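Local coordinates for beta-n-acetylhexosaminidase (Streptococcus pneumoniae, PDB 4AZI), which hydrolyses terminal beta-linked N-acetylglucosamine residues from glycans as a catalytic module of the pneumococcal family 20 exo-beta-D-N-acetylglucosaminidase StrH, at residues 212-217 and 222-227; 168-171 and 176-179; 229-234 and 245-250. The protein carries 2 engineered substitutions. All coordinates share one frame; numbering follows the deposited sequence.

Interaction 1. Residues 212-217 and 222-227; sequences TLAAMA and LQPMAF. With BCN (bicine), chain J; OAN (O-(2-acetamido-2-deoxy D-glucopyranosylidene) amino-N-phenylcarbamate), chain C.
Ala214 and Ala217 meet Leu222 and Pro224 in a helix-to-strand packing contact of a TIM barrel, where the last part of helix 203-219 turns back into strand 223-227. The principle illustrated is that small residues let an outer helix lie close against its barrel strand. Ala217 points its methyl at the strand, and its CB sits 3.7 Å from CB of Pro224. One turn earlier, Ala214 leaves room for the same proline: its CB is 4.3 Å from Pro224 CB, and its carbonyl O comes to 3.9 Å from Pro224 CG. The proline ring therefore rests across two successive helical turns, with 5.4 Å between the CA atoms of Ala214 and Pro224.

A single backbone hydrogen bond closes the turn next to this apolar patch. Leu222 N donates to Ala217 O over 2.9 Å, approaching from above the carbonyl plane, about 35° out of it, with an N-H...O angle of 151°.

The two segments reach different ligands. Thr212, Ala215 and Met216 line the bicine site on the outer side of the helix; Met216 CG lies 3.3 Å from O22 of bicine. At the far end of the strand, the face of Phe227 carries the acetamido methyl CAH of the bound inhibitor, 3.7 Å above the ring centre.

Met167 of helix 153-170 packs on Ala217 and Leu222, while Phe179 of strand 176-180 packs on Pro224 and strand 246-249 flanks strand 223-227 across the sheet from it.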
loop_
_atom_site.group_PDB
_atom_site.type_symbol
_atom_site.label_atom_id
_atom_site.label_comp_id
_atom_site.label_asym_id
_atom_site.label_seq_id
_atom_site.Cartn_x
_atom_site.Cartn_y
_atom_site.Cartn_z
ATOM N N THR A 212 -6.698 7.794 16.543
ATOM C CA THR A 212 -7.218 8.988 15.881
ATOM C C THR A 212 -7.277 8.821 14.352
ATOM O O THR A 212 -8.335 9.044 13.733
ATOM C CB THR A 212 -6.415 10.245 16.288
ATOM O OG1 THR A 212 -6.608 10.483 17.694
ATOM C CG2 THR A 212 -6.875 11.459 15.510
ATOM N N LEU A 213 -6.152 8.416 13.755
ATOM C CA LEU A 213 -6.088 8.195 12.309
ATOM C C LEU A 213 -7.039 7.099 11.812
ATOM O O LEU A 213 -7.539 7.176 10.680
ATOM C CB LEU A 213 -4.654 7.902 11.842
ATOM C CG LEU A 213 -3.623 9.031 11.962
ATOM C CD1 LEU A 213 -2.440 8.736 11.058
ATOM C CD2 LEU A 213 -4.219 10.393 11.619
ATOM N N ALA A 214 -7.259 6.084 12.651
ATOM C CA ALA A 214 -8.213 5.002 12.366
ATOM C C ALA A 214 -9.634 5.555 12.368
ATOM O O ALA A 214 -10.410 5.319 11.429
ATOM C CB ALA A 214 -8.069 3.873 13.390
ATOM N N ALA A 215 -9.962 6.317 13.410
ATOM C CA ALA A 215 -11.263 6.982 13.515
ATOM C C ALA A 215 -11.518 7.922 12.336
ATOM O O ALA A 215 -12.635 8.010 11.817
ATOM C CB ALA A 215 -11.354 7.747 14.819
ATOM N N MET A 216 -10.468 8.621 11.919
ATOM C CA MET A 216 -10.577 9.592 10.857
ATOM C C MET A 216 -10.926 8.880 9.561
ATOM O O MET A 216 -11.780 9.346 8.796
ATOM C CB MET A 216 -9.270 10.361 10.722
ATOM C CG MET A 216 -9.188 11.598 11.602
ATOM S SD MET A 216 -7.528 12.296 11.693
ATOM C CE MET A 216 -7.146 12.624 9.963
ATOM N N ALA A 217 -10.257 7.749 9.343
ATOM C CA ALA A 217 -10.466 6.907 8.180
ATOM C C ALA A 217 -11.919 6.476 8.115
ATOM O O ALA A 217 -12.561 6.639 7.082
ATOM C CB ALA A 217 -9.552 5.685 8.234
ATOM N N LEU A 222 -13.667 5.250 4.832
ATOM C CA LEU A 222 -12.493 4.522 4.371
ATOM C C LEU A 222 -12.154 3.432 5.407
ATOM O O LEU A 222 -12.220 3.677 6.617
ATOM C CB LEU A 222 -11.324 5.486 4.172
ATOM C CG LEU A 222 -11.342 6.456 2.975
ATOM C CD1 LEU A 222 -10.528 7.707 3.273
ATOM C CD2 LEU A 222 -10.825 5.796 1.707
ATOM N N GLN A 223 -11.854 2.222 4.938
ATOM C CA GLN A 223 -11.369 1.148 5.822
ATOM C C GLN A 223 -9.927 1.444 6.232
ATOM O O GLN A 223 -9.055 1.540 5.355
ATOM C CB GLN A 223 -11.442 -0.213 5.108
ATOM C CG GLN A 223 -10.716 -1.355 5.819
ATOM C CD GLN A 223 -11.301 -1.663 7.192
ATOM O OE1 GLN A 223 -10.608 -1.586 8.223
ATOM N NE2 GLN A 223 -12.574 -2.017 7.215
ATOM N N PRO A 224 -9.654 1.576 7.550
ATOM C CA PRO A 224 -8.264 1.894 7.895
ATOM C C PRO A 224 -7.329 0.691 7.757
ATOM O O PRO A 224 -7.748 -0.449 7.915
ATOM C CB PRO A 224 -8.346 2.388 9.349
ATOM C CG PRO A 224 -9.615 1.830 9.886
ATOM C CD PRO A 224 -10.545 1.602 8.730
ATOM N N MET A 225 -6.085 0.960 7.385
ATOM C CA MET A 225 -5.058 -0.060 7.361
ATOM C C MET A 225 -3.800 0.547 7.949
ATOM O O MET A 225 -3.551 1.743 7.785
ATOM C CB MET A 225 -4.804 -0.556 5.930
ATOM C CG MET A 225 -3.859 -1.753 5.874
ATOM S SD MET A 225 -3.801 -2.642 4.307
ATOM C CE MET A 225 -2.900 -1.512 3.262
ATOM N N ALA A 226 -3.024 -0.275 8.654
ATOM C CA ALA A 226 -1.722 0.135 9.177
ATOM C C ALA A 226 -0.775 -1.058 9.160
ATOM O O ALA A 226 -1.224 -2.201 9.112
ATOM C CB ALA A 226 -1.867 0.670 10.596
ATOM N N PHE A 227 0.529 -0.800 9.205
ATOM C CA PHE A 227 1.499 -1.881 9.370
ATOM C C PHE A 227 1.444 -2.394 10.802
ATOM O O PHE A 227 0.987 -1.697 11.700
ATOM C CB PHE A 227 2.910 -1.442 8.990
ATOM C CG PHE A 227 3.058 -1.098 7.544
ATOM C CD1 PHE A 227 2.856 -2.063 6.563
ATOM C CD2 PHE A 227 3.374 0.195 7.160
ATOM C CE1 PHE A 227 2.972 -1.743 5.224
ATOM C CE2 PHE A 227 3.497 0.522 5.826
ATOM C CZ PHE A 227 3.287 -0.444 4.855
HETATM N N1 BCN J . -11.768 10.665 17.582
HETATM C C1 BCN J . -12.293 11.186 16.290
HETATM C C2 BCN J . -11.194 11.617 15.303
HETATM O O21 BCN J . -10.329 12.426 15.713
HETATM O O22 BCN J . -11.258 11.140 14.151
HETATM C C3 BCN J . -10.467 9.956 17.509
HETATM C C4 BCN J . -9.973 9.479 18.883
HETATM O O4 BCN J . -9.697 8.074 18.821
HETATM C C5 BCN J . -12.842 10.000 18.375
HETATM C C6 BCN J . -13.254 8.610 17.846
HETATM O O6 BCN J . -14.504 8.707 17.157
HETATM C CAH OAN C . 6.663 -1.899 6.691
HETATM C CAG OAN C . 8.033 -2.009 6.005
HETATM O OAN OAN C . 8.273 -2.947 5.258
HETATM N NAI OAN C . 8.901 -1.039 6.298
HETATM C CAB OAN C . 10.268 -0.933 5.746
HETATM C CAC OAN C . 10.217 -0.259 4.374
HETATM O OAJ OAN C . 10.166 1.163 4.546
HETATM C CAD OAN C . 11.428 -0.632 3.531
HETATM O OAK OAN C . 11.314 0.054 2.292
HETATM C CAE OAN C . 11.426 -2.149 3.283
HETATM C CAF OAN C . 12.625 -2.669 2.484
HETATM O OAM OAN C . 13.835 -2.486 3.225
HETATM O OAL OAN C . 11.343 -2.920 4.512
HETATM C CAA OAN C . 10.978 -2.302 5.677
HETATM N NAY OAN C . 11.248 -2.942 6.794
HETATM O OAQ OAN C . 11.880 -4.143 6.659
HETATM C CAP OAN C . 12.712 -4.463 7.693
HETATM O OAR OAN C . 13.278 -5.558 7.705
HETATM N NAO OAN C . 12.868 -3.536 8.651
HETATM C CAS OAN C . 13.607 -3.680 9.762
HETATM C CAT OAN C . 13.006 -3.396 10.989
HETATM C CAU OAN C . 13.725 -3.523 12.176
HETATM C CAV OAN C . 15.055 -3.939 12.143
HETATM C CAW OAN C . 15.669 -4.225 10.916
HETATM C CAX OAN C . 14.948 -4.094 9.725
#

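Interaction 2. Residues 168-171 and 176-179; sequences DFFA and IFNF
Phe170 and Phe177 form an aromatic contact in the layer between helices and strands of the TIM barrel, at the point where helix 153-170 gives way, through a short loop, to strand 176-180. It exemplifies how large side chains can span an alpha-to-beta connection: the two segments meet only through this pair of side chains, the CA atoms of the two residues stand 7.9 Å apart, and the rings fill the distance between the backbones.

Both side chains set out toward the other segment. Phe170 touches through CD2 and CE2, and Phe177 through its own CD2 and CE2; CD2 of Phe170 lies 3.6 Å from CE2 of Phe177. Seen from the Phe177 ring, the incoming carbon arrives at the edge and in the plane. Seen from Phe170, the approach is oblique, with the ring planes inclined at 50° and the centroids 6.0 Å apart, so the pair is an oblique apolar contact between two rings. A torsion accounts for the reach of the strand residue: Phe177 holds CG opposite its own backbone N (chi1 -170°), which carries the ring toward the helix.

Phe169, the preceding residue, packs on Phe170. Its CD2 sits over the centre of one face of the Phe170 ring, 3.6 Å above the plane, so that face of Phe170 is occupied by its neighbour while CD2 meets Phe177.

Apolar packing continues to the neighbouring elements: Phe169 and Phe170 touch Val97 of helix 94-106, Phe170 reaches Pro113 and Phe177 reaches Ile115 of strand 110-117, and on the other flank strand 176-180 is hydrogen-bonded through its backbone to strand 223-227.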
loop_
_atom_site.group_PDB
_atom_site.type_symbol
_atom_site.label_atom_id
_atom_site.label_comp_id
_atom_site.label_asym_id
_atom_site.label_seq_id
_atom_site.Cartn_x
_atom_site.Cartn_y
_atom_site.Cartn_z
ATOM N N ASP A 168 -9.926 13.083 2.589
ATOM C CA ASP A 168 -11.036 13.761 1.917
ATOM C C ASP A 168 -11.050 13.480 0.404
ATOM O O ASP A 168 -12.106 13.165 -0.158
ATOM C CB ASP A 168 -11.067 15.275 2.252
ATOM C CG ASP A 168 -11.436 15.550 3.730
ATOM O OD1 ASP A 168 -12.024 14.663 4.360
ATOM O OD2 ASP A 168 -11.147 16.644 4.273
ATOM N N PHE A 169 -9.888 13.551 -0.245
ATOM C CA PHE A 169 -9.806 13.246 -1.686
ATOM C C PHE A 169 -10.108 11.769 -2.013
ATOM O O PHE A 169 -10.835 11.486 -2.965
ATOM C CB PHE A 169 -8.456 13.684 -2.270
ATOM C CG PHE A 169 -8.163 13.111 -3.632
ATOM C CD1 PHE A 169 -8.658 13.724 -4.784
ATOM C CD2 PHE A 169 -7.393 11.955 -3.765
ATOM C CE1 PHE A 169 -8.391 13.194 -6.038
ATOM C CE2 PHE A 169 -7.123 11.416 -5.022
ATOM C CZ PHE A 169 -7.632 12.034 -6.155
ATOM N N PHE A 170 -9.569 10.843 -1.219
ATOM C CA PHE A 170 -9.777 9.409 -1.451
ATOM C C PHE A 170 -11.157 8.889 -1.038
ATOM O O PHE A 170 -11.603 7.880 -1.575
ATOM C CB PHE A 170 -8.666 8.560 -0.799
ATOM C CG PHE A 170 -7.317 8.758 -1.421
ATOM C CD1 PHE A 170 -7.084 8.385 -2.735
ATOM C CD2 PHE A 170 -6.277 9.331 -0.691
ATOM C CE1 PHE A 170 -5.839 8.577 -3.317
ATOM C CE2 PHE A 170 -5.031 9.530 -1.267
ATOM C CZ PHE A 170 -4.812 9.154 -2.582
ATOM N N ALA A 171 -11.821 9.572 -0.098
ATOM C CA ALA A 171 -13.176 9.204 0.315
ATOM C C ALA A 171 -14.074 9.017 -0.896
ATOM O O ALA A 171 -14.254 9.937 -1.696
ATOM C CB ALA A 171 -13.764 10.247 1.265
ATOM N N ILE A 176 -9.878 1.451 0.783
ATOM C CA ILE A 176 -8.898 1.354 1.875
ATOM C C ILE A 176 -7.970 2.564 1.924
ATOM O O ILE A 176 -7.661 3.147 0.901
ATOM C CB ILE A 176 -8.081 0.040 1.805
ATOM C CG1 ILE A 176 -9.007 -1.177 1.928
ATOM C CG2 ILE A 176 -7.036 -0.018 2.925
ATOM C CD1 ILE A 176 -8.455 -2.481 1.375
ATOM N N PHE A 177 -7.562 2.954 3.128
ATOM C CA PHE A 177 -6.518 3.970 3.306
ATOM C C PHE A 177 -5.475 3.472 4.300
ATOM O O PHE A 177 -5.797 3.177 5.454
ATOM C CB PHE A 177 -7.110 5.311 3.778
ATOM C CG PHE A 177 -6.127 6.461 3.753
ATOM C CD1 PHE A 177 -5.318 6.731 4.857
ATOM C CD2 PHE A 177 -6.009 7.277 2.618
ATOM C CE1 PHE A 177 -4.411 7.790 4.834
ATOM C CE2 PHE A 177 -5.113 8.338 2.598
ATOM C CZ PHE A 177 -4.313 8.596 3.709
ATOM N N ASN A 178 -4.224 3.378 3.852
ATOM C CA ASN A 178 -3.127 2.937 4.715
ATOM C C ASN A 178 -2.390 4.117 5.357
ATOM O O ASN A 178 -1.705 4.870 4.658
ATOM C CB ASN A 178 -2.134 2.067 3.930
ATOM C CG ASN A 178 -1.085 1.407 4.823
ATOM O OD1 ASN A 178 -1.148 1.484 6.053
ATOM N ND2 ASN A 178 -0.108 0.745 4.197
ATOM N N PHE A 179 -2.531 4.257 6.678
ATOM C CA PHE A 179 -1.830 5.302 7.452
ATOM C C PHE A 179 -0.454 4.893 8.011
ATOM O O PHE A 179 0.239 5.697 8.650
ATOM C CB PHE A 179 -2.738 5.984 8.518
ATOM C CG PHE A 179 -3.261 5.078 9.606
ATOM C CD1 PHE A 179 -2.522 4.853 10.766
ATOM C CD2 PHE A 179 -4.543 4.532 9.528
ATOM C CE1 PHE A 179 -3.018 4.057 11.789
ATOM C CE2 PHE A 179 -5.043 3.734 10.557
ATOM C CZ PHE A 179 -4.283 3.498 11.686
#

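Interaction 3. Residues 229-234 and 245-250. With OAN (O-(2-acetamido-2-deoxy D-glucopyranosylidene) amino-N-phenylcarbamate), chain C.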
loop_
_atom_site.group_PDB
_atom_site.type_symbol
_atom_site.label_atom_id
_atom_site.label_comp_id
_atom_site.label_asym_id
_atom_site.label_seq_id
_atom_site.Cartn_x
_atom_site.Cartn_y
_atom_site.Cartn_z
ATOM N N ASP A 229 3.698 -3.171 13.127
ATOM C CA ASP A 229 4.756 -2.844 14.116
ATOM C C ASP A 229 4.260 -2.285 15.454
ATOM O O ASP A 229 4.606 -2.797 16.518
ATOM C CB ASP A 229 5.764 -1.830 13.551
ATOM C CG ASP A 229 6.315 -2.226 12.198
ATOM O OD1 ASP A 229 5.540 -2.653 11.321
ATOM O OD2 ASP A 229 7.534 -2.072 12.005
ATOM N N GLY A 230 3.458 -1.226 15.391
ATOM C CA GLY A 230 3.138 -0.458 16.580
ATOM C C GLY A 230 2.017 -1.033 17.409
ATOM O O GLY A 230 1.716 -0.510 18.472
ATOM N N PHE A 231 1.386 -2.101 16.928
ATOM C CA PHE A 231 0.178 -2.630 17.564
ATOM C C PHE A 231 0.473 -3.718 18.592
ATOM O O PHE A 231 1.041 -4.764 18.264
ATOM C CB PHE A 231 -0.815 -3.133 16.505
ATOM C CG PHE A 231 -1.490 -2.030 15.728
ATOM C CD1 PHE A 231 -0.810 -1.347 14.720
ATOM C CD2 PHE A 231 -2.806 -1.671 16.008
ATOM C CE1 PHE A 231 -1.431 -0.326 14.010
ATOM C CE2 PHE A 231 -3.436 -0.659 15.296
ATOM C CZ PHE A 231 -2.748 0.018 14.293
ATOM N N TYR A 232 0.063 -3.464 19.829
ATOM C CA TYR A 232 0.272 -4.383 20.944
ATOM C C TYR A 232 1.697 -4.898 21.000
ATOM O O TYR A 232 1.938 -6.102 20.978
ATOM C CB TYR A 232 -0.753 -5.521 20.893
ATOM C CG TYR A 232 -2.144 -4.999 21.147
ATOM C CD1 TYR A 232 -2.641 -4.911 22.443
ATOM C CD2 TYR A 232 -2.947 -4.557 20.099
ATOM C CE1 TYR A 232 -3.900 -4.406 22.686
ATOM C CE2 TYR A 232 -4.214 -4.059 20.334
ATOM C CZ TYR A 232 -4.682 -3.989 21.633
ATOM O OH TYR A 232 -5.927 -3.493 21.890
ATOM N N TYR A 233 2.644 -3.967 21.053
ATOM C CA TYR A 233 4.067 -4.316 21.039
ATOM C C TYR A 233 4.351 -5.306 22.159
ATOM O O TYR A 233 3.809 -5.176 23.262
ATOM C CB TYR A 233 4.927 -3.058 21.188
ATOM C CG TYR A 233 6.419 -3.304 21.107
ATOM C CD1 TYR A 233 7.041 -3.577 19.884
ATOM C CD2 TYR A 233 7.212 -3.242 22.249
ATOM C CE1 TYR A 233 8.418 -3.785 19.809
ATOM C CE2 TYR A 233 8.582 -3.453 22.189
ATOM C CZ TYR A 233 9.180 -3.727 20.972
ATOM O OH TYR A 233 10.536 -3.936 20.924
ATOM N N GLU A 234 5.157 -6.316 21.836
ATOM C CA GLU A 234 5.578 -7.378 22.770
ATOM C C GLU A 234 4.423 -8.146 23.450
ATOM O O GLU A 234 4.546 -8.580 24.602
ATOM C CB GLU A 234 6.610 -6.842 23.786
ATOM C CG GLU A 234 7.781 -7.802 24.015
ATOM C CD GLU A 234 8.895 -7.222 24.873
ATOM O OE1 GLU A 234 9.071 -5.983 24.910
ATOM O OE2 GLU A 234 9.612 -8.013 25.515
ATOM N N VAL A 245 -8.876 -1.754 12.519
ATOM C CA VAL A 245 -7.772 -1.575 11.563
ATOM C C VAL A 245 -7.436 -2.882 10.838
ATOM O O VAL A 245 -7.278 -3.909 11.475
ATOM C CB VAL A 245 -6.512 -1.006 12.265
ATOM C CG1 VAL A 245 -5.322 -0.949 11.304
ATOM C CG2 VAL A 245 -6.808 0.378 12.864
ATOM N N LEU A 246 -7.342 -2.832 9.506
ATOM C CA LEU A 246 -6.799 -3.937 8.721
ATOM C C LEU A 246 -5.278 -3.929 8.872
ATOM O O LEU A 246 -4.640 -2.936 8.573
ATOM C CB LEU A 246 -7.197 -3.808 7.251
ATOM C CG LEU A 246 -6.634 -4.853 6.279
ATOM C CD1 LEU A 246 -7.169 -6.260 6.554
ATOM C CD2 LEU A 246 -6.914 -4.442 4.847
ATOM N N ILE A 247 -4.697 -5.022 9.360
ATOM C CA ILE A 247 -3.272 -5.016 9.700
ATOM C C ILE A 247 -2.428 -5.528 8.516
ATOM O O ILE A 247 -2.558 -6.679 8.079
ATOM C CB ILE A 247 -2.977 -5.843 10.974
ATOM C CG1 ILE A 247 -3.840 -5.400 12.192
ATOM C CG2 ILE A 247 -1.495 -5.865 11.291
ATOM C CD1 ILE A 247 -3.422 -4.110 12.871
ATOM N N SER A 248 -1.567 -4.674 7.992
ATOM C CA SER A 248 -0.637 -5.120 6.966
ATOM C C SER A 248 0.539 -5.788 7.681
ATOM O O SER A 248 1.444 -5.107 8.154
ATOM C CB SER A 248 -0.208 -3.950 6.083
ATOM O OG SER A 248 0.792 -4.344 5.167
ATOM N N TYR A 249 0.490 -7.117 7.793
ATOM C CA TYR A 249 1.478 -7.867 8.584
ATOM C C TYR A 249 2.646 -8.338 7.739
ATOM O O TYR A 249 2.483 -9.163 6.838
ATOM C CB TYR A 249 0.853 -9.066 9.337
ATOM C CG TYR A 249 1.708 -9.486 10.520
ATOM C CD1 TYR A 249 2.886 -10.226 10.334
ATOM C CD2 TYR A 249 1.370 -9.112 11.822
ATOM C CE1 TYR A 249 3.689 -10.588 11.411
ATOM C CE2 TYR A 249 2.172 -9.466 12.900
ATOM C CZ TYR A 249 3.336 -10.199 12.684
ATOM O OH TYR A 249 4.136 -10.562 13.750
ATOM N N TRP A 250 3.836 -7.825 8.048
ATOM C CA TRP A 250 5.011 -8.102 7.234
ATOM C C TRP A 250 6.095 -8.880 7.953
ATOM O O TRP A 250 6.859 -9.587 7.314
ATOM C CB TRP A 250 5.556 -6.806 6.650
ATOM C CG TRP A 250 6.133 -5.907 7.697
ATOM C CD1 TRP A 250 5.448 -5.034 8.538
ATOM C CD2 TRP A 250 7.533 -5.801 8.088
ATOM N NE1 TRP A 250 6.314 -4.402 9.387
ATOM C CE2 TRP A 250 7.580 -4.816 9.173
ATOM C CE3 TRP A 250 8.710 -6.392 7.662
ATOM C CZ2 TRP A 250 8.767 -4.453 9.781
ATOM C CZ3 TRP A 250 9.903 -6.021 8.285
ATOM C CH2 TRP A 250 9.930 -5.077 9.324
HETATM C CAH OAN C . 6.663 -1.899 6.691
HETATM C CAG OAN C . 8.033 -2.009 6.005
HETATM O OAN OAN C . 8.273 -2.947 5.258
HETATM N NAI OAN C . 8.901 -1.039 6.298
HETATM C CAB OAN C . 10.268 -0.933 5.746
HETATM C CAC OAN C . 10.217 -0.259 4.374
HETATM O OAJ OAN C . 10.166 1.163 4.546
HETATM C CAD OAN C . 11.428 -0.632 3.531
HETATM O OAK OAN C . 11.314 0.054 2.292
HETATM C CAE OAN C . 11.426 -2.149 3.283
HETATM C CAF OAN C . 12.625 -2.669 2.484
HETATM O OAM OAN C . 13.835 -2.486 3.225
HETATM O OAL OAN C . 11.343 -2.920 4.512
HETATM C CAA OAN C . 10.978 -2.302 5.677
HETATM N NAY OAN C . 11.248 -2.942 6.794
HETATM O OAQ OAN C . 11.880 -4.143 6.659
HETATM C CAP OAN C . 12.712 -4.463 7.693
HETATM O OAR OAN C . 13.278 -5.558 7.705
HETATM N NAO OAN C . 12.868 -3.536 8.651
HETATM C CAS OAN C . 13.607 -3.680 9.762
HETATM C CAT OAN C . 13.006 -3.396 10.989
HETATM C CAU OAN C . 13.725 -3.523 12.176
HETATM C CAV OAN C . 15.055 -3.939 12.143
HETATM C CAW OAN C . 15.669 -4.225 10.916
HETATM C CAX OAN C . 14.948 -4.094 9.725
#
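The loop segment 229-234 runs alongside strand 246-249 without backbone pairing, with CA of Asp229 8.2 Å from CA of Tyr249, and CA of Phe231 8.9 Å from CA of Ile247, so side chains must bridge the space. Trp250 does so with its indole N-H: NE1 donates to OD1 of Asp229 over 2.7 Å, almost straight at 176°. The acceptor lies in the indole plane, while the N-H reaches OD1 on its syn side, 26° out of the carboxylate plane. The bond would restrict rotation of the ring. The other carboxylate oxygen, OD2, is hydrogen-bonded to Tyr257, another residue of the inhibitor pocket.

Phe231 packs along the strand through apolar contacts. Ile247 sends CD1 over one face of Phe231 in a CH-pi contact, 4.0 Å from the ring centroid, and Val245 CG1 approaches Phe231 CZ at 4.1 Å.

The indole's face receives the inhibitor's acetamido methyl CAH, offset toward the rim. Trp250 CZ3 comes to 3.2 Å from the inhibitor's linking oxygen OAQ. This is consistent with a second-shell role for Asp229 in orienting Trp250. The Asp229-Trp250 pair belongs to the active-site end of a family 20 TIM barrel, where loops following the strands shape the pocket for the N-acetyl sugar.

Following the chain, the three contacts come in series, and none nests within or crosses another. Interaction 2 closes the short loop between helix 153-170 and strand 176-180; interaction 1 makes a similar closure further along the chain, between helix 203-219 and strand 223-227; interaction 3 then closes the longer helix-free loop from strand 223-227 to strand 246-249. Their strands are consecutive neighbours in the barrel, joined by backbone pairs such as Met225 N with Phe177 O (3.0 Å) and Ser248 N with Ala226 O (2.7 Å). Interactions 1 and 3 both reach the inhibitor, whereas interaction 2 belongs to the helix-strand packing layer.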